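Side-chain contacts in encapsidation protein (Bacillus phage phi29, PDB 5HD9), which probably hydrolyses ATP to drive the packaging of viral DNA, as the ATPase of the phage's DNA packaging motor: residues A[59-62]-A[63-66]; A[161-164]-A[165-169]. All blocks are in the same frame, centred on the assembly; numbering follows the deposited sequence.

Interaction 1. Residues A[59-62]-A[63-66]; sequences VSNY and FNDV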
loop_
_atom_site.group_PDB
_atom_site.type_symbol
_atom_site.label_atom_id
_atom_site.label_comp_id
_atom_site.label_asym_id
_atom_site.label_seq_id
_atom_site.Cartn_x
_atom_site.Cartn_y
_atom_site.Cartn_z
ATOM N N VAL A 59 11.744 -7.778 -6.161
ATOM C CA VAL A 59 10.840 -6.764 -6.692
ATOM C C VAL A 59 10.832 -6.770 -8.223
ATOM O O VAL A 59 9.935 -6.210 -8.845
ATOM C CB VAL A 59 11.214 -5.351 -6.178
ATOM C CG1 VAL A 59 12.524 -4.870 -6.797
ATOM C CG2 VAL A 59 10.087 -4.363 -6.453
ATOM N N SER A 60 11.823 -7.414 -8.830
ATOM C CA SER A 60 11.862 -7.537 -10.283
ATOM C C SER A 60 10.672 -8.352 -10.794
ATOM O O SER A 60 10.313 -8.265 -11.969
ATOM C CB SER A 60 13.173 -8.183 -10.737
ATOM O OG SER A 60 13.241 -9.541 -10.343
ATOM N N ASN A 61 10.065 -9.134 -9.903
ATOM C CA ASN A 61 8.905 -9.960 -10.239
ATOM C C ASN A 61 7.572 -9.269 -9.944
ATOM O O ASN A 61 6.518 -9.894 -10.037
ATOM C CB ASN A 61 8.954 -11.287 -9.471
ATOM C CG ASN A 61 10.066 -12.207 -9.946
ATOM O OD1 ASN A 61 10.680 -11.984 -10.991
ATOM N ND2 ASN A 61 10.318 -13.263 -9.181
ATOM N N TYR A 62 7.625 -7.986 -9.593
ATOM C CA TYR A 62 6.451 -7.251 -9.110
ATOM C C TYR A 62 5.225 -7.356 -10.023
ATOM O O TYR A 62 4.106 -7.526 -9.543
ATOM C CB TYR A 62 6.814 -5.774 -8.914
ATOM C CG TYR A 62 5.671 -4.898 -8.442
ATOM C CD1 TYR A 62 5.388 -4.759 -7.088
ATOM C CD2 TYR A 62 4.884 -4.201 -9.349
ATOM C CE1 TYR A 62 4.347 -3.954 -6.654
ATOM C CE2 TYR A 62 3.843 -3.394 -8.924
ATOM C CZ TYR A 62 3.578 -3.274 -7.577
ATOM O OH TYR A 62 2.542 -2.467 -7.159
ATOM N N PHE A 63 5.434 -7.268 -11.332
ATOM C CA PHE A 63 4.317 -7.228 -12.275
ATOM C C PHE A 63 3.812 -8.606 -12.703
ATOM O O PHE A 63 2.818 -8.699 -13.423
ATOM C CB PHE A 63 4.716 -6.435 -13.522
ATOM C CG PHE A 63 4.771 -4.953 -13.304
ATOM C CD1 PHE A 63 3.637 -4.254 -12.916
ATOM C CD2 PHE A 63 5.948 -4.251 -13.503
ATOM C CE1 PHE A 63 3.684 -2.887 -12.720
ATOM C CE2 PHE A 63 5.997 -2.887 -13.310
ATOM C CZ PHE A 63 4.863 -2.203 -12.917
ATOM N N ASN A 64 4.477 -9.671 -12.261
ATOM C CA ASN A 64 4.109 -11.024 -12.683
ATOM C C ASN A 64 2.673 -11.396 -12.308
ATOM O O ASN A 64 1.982 -12.065 -13.077
ATOM C CB ASN A 64 5.073 -12.056 -12.088
ATOM C CG ASN A 64 6.435 -12.046 -12.760
ATOM O OD1 ASN A 64 6.624 -11.413 -13.798
ATOM N ND2 ASN A 64 7.387 -12.761 -12.175
ATOM N N ASP A 65 2.231 -10.972 -11.127
ATOM C CA ASP A 65 0.866 -11.235 -10.678
ATOM C C ASP A 65 -0.170 -10.704 -11.664
ATOM O O ASP A 65 -1.171 -11.361 -11.944
ATOM C CB ASP A 65 0.615 -10.600 -9.305
ATOM C CG ASP A 65 1.209 -11.400 -8.166
ATOM O OD1 ASP A 65 1.355 -12.632 -8.303
ATOM O OD2 ASP A 65 1.517 -10.789 -7.120
ATOM N N VAL A 66 0.098 -9.519 -12.198
ATOM C CA VAL A 66 -0.915 -8.737 -12.894
ATOM C C VAL A 66 -0.623 -8.560 -14.382
ATOM O O VAL A 66 -1.328 -7.826 -15.075
ATOM C CB VAL A 66 -1.045 -7.348 -12.239
ATOM C CG1 VAL A 66 -1.424 -7.500 -10.774
ATOM C CG2 VAL A 66 0.264 -6.571 -12.365
HETATM O O HOH W 1 7.789 -7.813 -12.868
HETATM O O HOH W 2 4.104 -10.623 -8.982
#
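Between strands 45-50 and 75-78 the chain runs through a loop that includes a 3-10 segment at 59-61, and here the neighbouring rings of Y62 and F63 pack against each other in a T-shaped (edge-to-face) pair. Y62 supplies the edge: its CD2 sits over the centre of the F63 ring and lies 3.8 Å from F63 CD1. The ring centroids are 5.1 Å apart and the planes meet at 85°, so the two rings stand almost perpendicular. Different first torsions bring this about, with CG of Y62 anti to its backbone N (chi1 179°) and CG of F63 anti to its carbonyl carbon. F82 meets both rings, stacking on Y62, while Y48 makes a second edge-to-face contact with Y62 and I36 of helix 26-42 touches F63.

The backbone adds a set of polar links. N64 N donates to N61 O at 3.0 Å. N61 O also accepts from water 2 at 2.7 Å, and the water in turn accepts from D65 N, carrying the turn one residue further. Water 1 does a similar job between another pair of backbone groups, donating to S60 O and accepting from F63 N at 2.9 Å. The side chains of N61 and N64 come together as well: ND2 of N64 lies 3.5 Å from N61 CB, and the amide planes are only 28° apart.

The chemistry is therefore of two kinds. Y62 and F63 pack into a buried aromatic cluster that anchors the turn to the sheet and helix 26-42, whereas the polar backbone is tied together partly through water, with N61 O gripped by both the amide of N64 and water 2.

Interaction 2. Residues A[161-164]-A[165-169]; sequences NPYF and LFFNL
The side chains of Y163 and F167 run alongside one another in the same direction, and F167 CE2 comes to the edge of the tyrosine ring, 4.2 Å from Y163 CD2. The F167 ring also closes on the backbone, its CD2 being 3.0 Å from Y163 O, an oxygen that already accepts from F167 N. Two residues earlier, L165 N donates to N161 O at 2.9 Å, and L165 CG packs 3.2 Å from N161 O. F166 N donates to P162 O.

The start of the helix is set by the N161 side chain. N161 OD1 accepts from F164 N at 3.2 Å and more weakly from Y163 N; with chi1 at 68°, the amide turns back over the first turn and lays ND2 over the centre of the F164 ring. S158 O takes a hydrogen bond from ND2, fixing the amide's rotation. E130 holds the Y163 hydroxyl, and F18 meets the F164 ring edge-to-face.

At the other end L169 N donates back to F164 O at 2.8 Å, and F164 CB packs against L169 CB. N168, with positive phi (64°), turns the chain out of the helix. An asparagine N-cap at one end and a Schellman motif at the other thus bound the short helix 162-167.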
loop_
_atom_site.group_PDB
_atom_site.type_symbol
_atom_site.label_atom_id
_atom_site.label_comp_id
_atom_site.label_asym_id
_atom_site.label_seq_id
_atom_site.Cartn_x
_atom_site.Cartn_y
_atom_site.Cartn_z
ATOM N N ASN A 161 -0.841 -2.291 17.167
ATOM C CA ASN A 161 0.412 -2.082 16.457
ATOM C C ASN A 161 0.755 -0.593 16.488
ATOM O O ASN A 161 -0.095 0.225 16.834
ATOM C CB ASN A 161 0.303 -2.596 15.020
ATOM C CG ASN A 161 -0.639 -1.764 14.171
ATOM O OD1 ASN A 161 -0.278 -0.693 13.689
ATOM N ND2 ASN A 161 -1.854 -2.263 13.976
ATOM N N PRO A 162 1.996 -0.233 16.130
ATOM C CA PRO A 162 2.435 1.161 16.277
ATOM C C PRO A 162 1.527 2.175 15.583
ATOM O O PRO A 162 1.329 3.267 16.115
ATOM C CB PRO A 162 3.825 1.157 15.637
ATOM C CG PRO A 162 4.294 -0.250 15.758
ATOM C CD PRO A 162 3.069 -1.090 15.595
ATOM N N TYR A 163 0.978 1.818 14.426
ATOM C CA TYR A 163 0.136 2.740 13.675
ATOM C C TYR A 163 -1.202 2.955 14.374
ATOM O O TYR A 163 -1.644 4.091 14.539
ATOM C CB TYR A 163 -0.067 2.230 12.244
ATOM C CG TYR A 163 1.219 2.261 11.451
ATOM C CD1 TYR A 163 2.110 1.199 11.493
ATOM C CD2 TYR A 163 1.560 3.373 10.692
ATOM C CE1 TYR A 163 3.296 1.235 10.787
ATOM C CE2 TYR A 163 2.741 3.417 9.982
ATOM C CZ TYR A 163 3.606 2.345 10.033
ATOM O OH TYR A 163 4.787 2.387 9.332
ATOM N N PHE A 164 -1.842 1.873 14.803
ATOM C CA PHE A 164 -3.118 1.993 15.498
ATOM C C PHE A 164 -2.932 2.759 16.809
ATOM O O PHE A 164 -3.751 3.607 17.170
ATOM C CB PHE A 164 -3.728 0.616 15.775
ATOM C CG PHE A 164 -4.209 -0.108 14.542
ATOM C CD1 PHE A 164 -3.889 0.343 13.272
ATOM C CD2 PHE A 164 -4.997 -1.242 14.662
ATOM C CE1 PHE A 164 -4.336 -0.330 12.148
ATOM C CE2 PHE A 164 -5.446 -1.916 13.543
ATOM C CZ PHE A 164 -5.115 -1.459 12.285
ATOM N N LEU A 165 -1.849 2.456 17.517
ATOM C CA LEU A 165 -1.546 3.134 18.770
ATOM C C LEU A 165 -1.287 4.620 18.538
ATOM O O LEU A 165 -1.814 5.471 19.253
ATOM C CB LEU A 165 -0.332 2.497 19.445
ATOM C CG LEU A 165 -0.490 1.055 19.928
ATOM C CD1 LEU A 165 0.838 0.538 20.457
ATOM C CD2 LEU A 165 -1.569 0.951 20.993
ATOM N N PHE A 166 -0.476 4.920 17.529
ATOM C CA PHE A 166 -0.058 6.293 17.260
ATOM C C PHE A 166 -1.263 7.170 16.928
ATOM O O PHE A 166 -1.393 8.279 17.445
ATOM C CB PHE A 166 0.962 6.319 16.114
ATOM C CG PHE A 166 1.600 7.662 15.891
ATOM C CD1 PHE A 166 0.960 8.632 15.140
ATOM C CD2 PHE A 166 2.846 7.946 16.423
ATOM C CE1 PHE A 166 1.551 9.865 14.932
ATOM C CE2 PHE A 166 3.439 9.177 16.217
ATOM C CZ PHE A 166 2.791 10.137 15.470
ATOM N N PHE A 167 -2.151 6.655 16.082
ATOM C CA PHE A 167 -3.306 7.419 15.615
ATOM C C PHE A 167 -4.537 7.257 16.507
ATOM O O PHE A 167 -5.582 7.851 16.241
ATOM C CB PHE A 167 -3.647 7.011 14.181
ATOM C CG PHE A 167 -2.559 7.327 13.192
ATOM C CD1 PHE A 167 -2.223 8.639 12.911
ATOM C CD2 PHE A 167 -1.876 6.314 12.542
ATOM C CE1 PHE A 167 -1.223 8.935 12.003
ATOM C CE2 PHE A 167 -0.875 6.602 11.633
ATOM C CZ PHE A 167 -0.549 7.915 11.362
ATOM N N ASN A 168 -4.407 6.461 17.562
ATOM C CA ASN A 168 -5.496 6.244 18.513
ATOM C C ASN A 168 -6.678 5.549 17.849
ATOM O O ASN A 168 -7.828 5.971 17.987
ATOM C CB ASN A 168 -5.943 7.569 19.140
ATOM C CG ASN A 168 -6.825 7.370 20.359
ATOM O OD1 ASN A 168 -6.989 6.252 20.848
ATOM N ND2 ASN A 168 -7.396 8.461 20.860
ATOM N N LEU A 169 -6.374 4.475 17.127
ATOM C CA LEU A 169 -7.384 3.665 16.463
ATOM C C LEU A 169 -7.585 2.359 17.229
ATOM O O LEU A 169 -6.653 1.567 17.370
ATOM C CB LEU A 169 -6.973 3.378 15.016
ATOM C CG LEU A 169 -6.517 4.607 14.224
ATOM C CD1 LEU A 169 -5.992 4.205 12.859
ATOM C CD2 LEU A 169 -7.649 5.611 14.083
#

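In the fold
Interactions 1 and 2 lie on opposite sides of the centre of the chain, with their own centres 31 Å apart and their nearest atoms about 17 Å apart, so neither touches the other. Both pack aromatic residues against the mixed sheet of this ASCE-type domain. Interaction 1 sits against helix 26-42, which follows the likely Walker A P-loop (G21, G26, K27, S28); the side chain of D65 lies near that loop without touching it. Interaction 2 rests on helix 130-141 and on strands 16-19 and 183-186. Strand 16-19 leads into the same loop, so one contact touches the helix and the other the strand of this likely P-loop unit.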